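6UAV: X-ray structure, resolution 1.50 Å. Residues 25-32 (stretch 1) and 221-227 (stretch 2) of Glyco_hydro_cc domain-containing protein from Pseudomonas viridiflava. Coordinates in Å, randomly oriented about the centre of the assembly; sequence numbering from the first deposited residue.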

# COMPACT_ATOMS: atom_id res chain seq x y z
N MET A 25 -11.89 8.69 -4.06
CA MET A 25 -10.55 8.07 -4.04
C MET A 25 -9.54 9.13 -4.47
O MET A 25 -9.76 9.69 -5.58
CB MET A 25 -10.48 6.91 -5.04
CG MET A 25 -9.13 6.26 -5.09
SD MET A 25 -8.84 5.05 -6.46
CE MET A 25 -8.56 6.15 -7.84
N SER A 26 -8.47 9.35 -3.70
CA SER A 26 -7.38 10.30 -4.03
C SER A 26 -6.25 9.60 -4.78
O SER A 26 -5.58 10.29 -5.56
CB SER A 26 -6.94 10.97 -2.80
OG SER A 26 -7.92 11.95 -2.51
N TRP A 27 -6.02 8.30 -4.59
CA TRP A 27 -4.81 7.71 -5.20
C TRP A 27 -4.96 6.22 -5.41
O TRP A 27 -5.85 5.59 -4.84
CB TRP A 27 -3.58 8.03 -4.33
CG TRP A 27 -3.56 7.27 -3.04
CD1 TRP A 27 -4.35 7.50 -1.94
CD2 TRP A 27 -2.82 6.07 -2.74
NE1 TRP A 27 -4.12 6.56 -0.97
CE2 TRP A 27 -3.17 5.68 -1.43
CE3 TRP A 27 -1.88 5.33 -3.44
CZ2 TRP A 27 -2.55 4.60 -0.81
CZ3 TRP A 27 -1.27 4.28 -2.81
CH2 TRP A 27 -1.63 3.89 -1.54
N TRP A 28 -4.08 5.68 -6.22
CA TRP A 28 -3.99 4.22 -6.37
C TRP A 28 -2.57 3.81 -6.65
O TRP A 28 -1.72 4.65 -6.95
CB TRP A 28 -4.92 3.70 -7.49
CG TRP A 28 -4.39 3.73 -8.90
CD1 TRP A 28 -3.90 2.65 -9.58
CD2 TRP A 28 -4.28 4.83 -9.81
NE1 TRP A 28 -3.56 2.99 -10.86
CE2 TRP A 28 -3.79 4.32 -11.03
CE3 TRP A 28 -4.60 6.20 -9.72
CZ2 TRP A 28 -3.58 5.13 -12.15
CZ3 TRP A 28 -4.42 6.97 -10.84
CH2 TRP A 28 -3.87 6.46 -12.01
N TYR A 29 -2.33 2.50 -6.62
CA TYR A 29 -1.03 1.99 -7.05
C TYR A 29 -1.30 0.59 -7.56
O TYR A 29 -2.40 0.10 -7.31
CB TYR A 29 -0.01 2.05 -5.91
CG TYR A 29 -0.18 0.95 -4.89
CD1 TYR A 29 -1.21 0.98 -3.95
CD2 TYR A 29 0.69 -0.11 -4.88
CE1 TYR A 29 -1.34 -0.03 -3.02
CE2 TYR A 29 0.56 -1.12 -3.97
CZ TYR A 29 -0.47 -1.10 -3.04
OH TYR A 29 -0.58 -2.09 -2.12
N ASN A 30 -0.33 0.02 -8.23
CA ASN A 30 -0.53 -1.26 -8.96
C ASN A 30 0.66 -2.18 -8.76
O ASN A 30 0.81 -3.07 -9.58
CB ASN A 30 -0.81 -1.03 -10.45
CG ASN A 30 0.40 -0.50 -11.18
OD1 ASN A 30 1.44 -0.24 -10.55
ND2 ASN A 30 0.28 -0.38 -12.50
N TRP A 31 1.39 -2.04 -7.66
CA TRP A 31 2.54 -2.89 -7.32
C TRP A 31 3.66 -2.77 -8.38
O TRP A 31 4.51 -3.63 -8.41
CB TRP A 31 2.14 -4.35 -7.12
CG TRP A 31 1.14 -4.50 -6.03
CD1 TRP A 31 1.39 -4.65 -4.69
CD2 TRP A 31 -0.29 -4.57 -6.17
NE1 TRP A 31 0.22 -4.78 -3.99
CE2 TRP A 31 -0.83 -4.71 -4.86
CE3 TRP A 31 -1.16 -4.54 -7.26
CZ2 TRP A 31 -2.22 -4.83 -4.64
CZ3 TRP A 31 -2.52 -4.68 -7.05
CH2 TRP A 31 -3.02 -4.79 -5.76
N SER A 32 3.67 -1.74 -9.21
CA SER A 32 4.62 -1.67 -10.34
C SER A 32 5.09 -0.25 -10.51
O SER A 32 4.52 0.68 -9.92
CB SER A 32 3.99 -2.20 -11.61
OG SER A 32 3.42 -1.13 -12.28
N PHE A 221 -0.79 8.24 6.91
CA PHE A 221 -0.88 9.27 5.86
C PHE A 221 -1.81 8.82 4.74
O PHE A 221 -2.50 9.66 4.22
CB PHE A 221 0.51 9.55 5.27
CG PHE A 221 0.54 10.62 4.21
CD1 PHE A 221 0.48 11.96 4.57
CD2 PHE A 221 0.56 10.30 2.86
CE1 PHE A 221 0.48 12.96 3.59
CE2 PHE A 221 0.60 11.30 1.89
CZ PHE A 221 0.54 12.63 2.25
N ARG A 222 -1.81 7.54 4.39
CA ARG A 222 -2.60 7.04 3.25
C ARG A 222 -2.91 5.57 3.52
O ARG A 222 -2.19 4.88 4.33
CB ARG A 222 -1.87 7.21 1.92
CG ARG A 222 -2.07 8.58 1.27
CD ARG A 222 -1.54 8.80 -0.13
NE ARG A 222 -2.23 9.92 -0.79
CZ ARG A 222 -2.00 10.31 -2.04
NH1 ARG A 222 -1.04 9.72 -2.76
NH2 ARG A 222 -2.75 11.25 -2.58
N TYR A 223 -4.01 5.13 2.96
CA TYR A 223 -4.39 3.71 2.98
C TYR A 223 -4.98 3.34 1.63
O TYR A 223 -5.47 4.19 0.92
CB TYR A 223 -5.36 3.39 4.14
CG TYR A 223 -6.60 4.25 4.20
CD1 TYR A 223 -7.68 4.00 3.39
CD2 TYR A 223 -6.66 5.35 5.02
CE1 TYR A 223 -8.85 4.74 3.46
CE2 TYR A 223 -7.79 6.15 5.05
CZ TYR A 223 -8.86 5.88 4.22
OH TYR A 223 -9.99 6.65 4.19
N ALA A 224 -4.99 2.05 1.37
CA ALA A 224 -5.53 1.54 0.12
C ALA A 224 -6.25 0.24 0.37
O ALA A 224 -5.65 -0.74 0.85
CB ALA A 224 -4.41 1.36 -0.85
N TRP A 225 -7.51 0.25 -0.03
CA TRP A 225 -8.38 -0.94 0.08
C TRP A 225 -7.97 -1.98 -0.95
O TRP A 225 -7.79 -1.65 -2.17
CB TRP A 225 -9.86 -0.54 -0.04
CG TRP A 225 -10.80 -1.68 0.13
CD1 TRP A 225 -11.31 -2.51 -0.82
CD2 TRP A 225 -11.29 -2.17 1.38
NE1 TRP A 225 -12.11 -3.47 -0.26
CE2 TRP A 225 -12.14 -3.26 1.11
CE3 TRP A 225 -11.15 -1.73 2.70
CZ2 TRP A 225 -12.73 -4.00 2.13
CZ3 TRP A 225 -11.81 -2.41 3.70
CH2 TRP A 225 -12.57 -3.54 3.42
N PHE A 226 -8.02 -3.24 -0.55
CA PHE A 226 -7.85 -4.39 -1.46
C PHE A 226 -9.24 -4.99 -1.70
O PHE A 226 -9.80 -5.55 -0.76
CB PHE A 226 -6.88 -5.42 -0.89
CG PHE A 226 -6.49 -6.44 -1.91
CD1 PHE A 226 -7.30 -7.53 -2.11
CD2 PHE A 226 -5.43 -6.23 -2.78
CE1 PHE A 226 -7.02 -8.45 -3.09
CE2 PHE A 226 -5.13 -7.16 -3.76
CZ PHE A 226 -5.92 -8.27 -3.89
N THR A 227 -9.83 -4.87 -2.91
CA THR A 227 -9.25 -4.33 -4.14
C THR A 227 -10.35 -3.88 -5.11
O THR A 227 -11.54 -3.83 -4.72
CB THR A 227 -8.39 -5.39 -4.85
OG1 THR A 227 -7.72 -4.90 -6.02
CG2 THR A 227 -9.22 -6.61 -5.24

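Trp27 and Arg222 carry most of this contact. The two residues lie 195 positions apart in one chain, each on a strand. The strand axes come no closer than 8.0 Å and run at 62° to each other, so side chains rather than backbone pairing bridge the gap. The stretches bury 346 Å² between them, both sides summed.

Trp27 has 100 Å² covered by the other stretch, the largest share. Its CA-to-CB bond points toward stretch 2, and chi1 is p. The CA-to-CB bond of Arg222 also points toward the other stretch, with 79 Å² covered. Its chi2 and chi3 are both t, which extends the chain. The guanidinium lies flat on the indole. The planes are 9° apart and the centres 4.0 Å apart. Arg222 NE sits 3.4 Å from Trp27 CD1. Arg222 CD lies over the five-membered ring of Trp27, 3.6 Å from its centroid, in a CH-pi contact. A flat cation suits a flat, electron-rich ring. Stacking also leaves the edge of the guanidinium free, and its nitrogens are hydrogen-bonded elsewhere in the structure.

The indole also reaches the strand backbone. Trp27 NE1 donates a weak hydrogen bond to Tyr223 O, at 3.3 Å with an angle of 121°. The CA-to-CB bond of Tyr223 points away from stretch 1; the link is made by its backbone carbonyl.

The CA-to-CB bond of Ala224 points toward stretch 1, with 41 Å² covered. Ala224 CB is 3.7 Å from Trp27 CZ2 and 4.0 Å from Tyr29 CE1, where it meets the edge of the tyrosine ring. The small methyl touches both aromatic rings.

Farther along, Trp31 CH2 meets the edge of the Phe226 ring, 3.8 Å from Phe226 CE2. Both residues are partly exposed, and this apolar contact covers part of each residue.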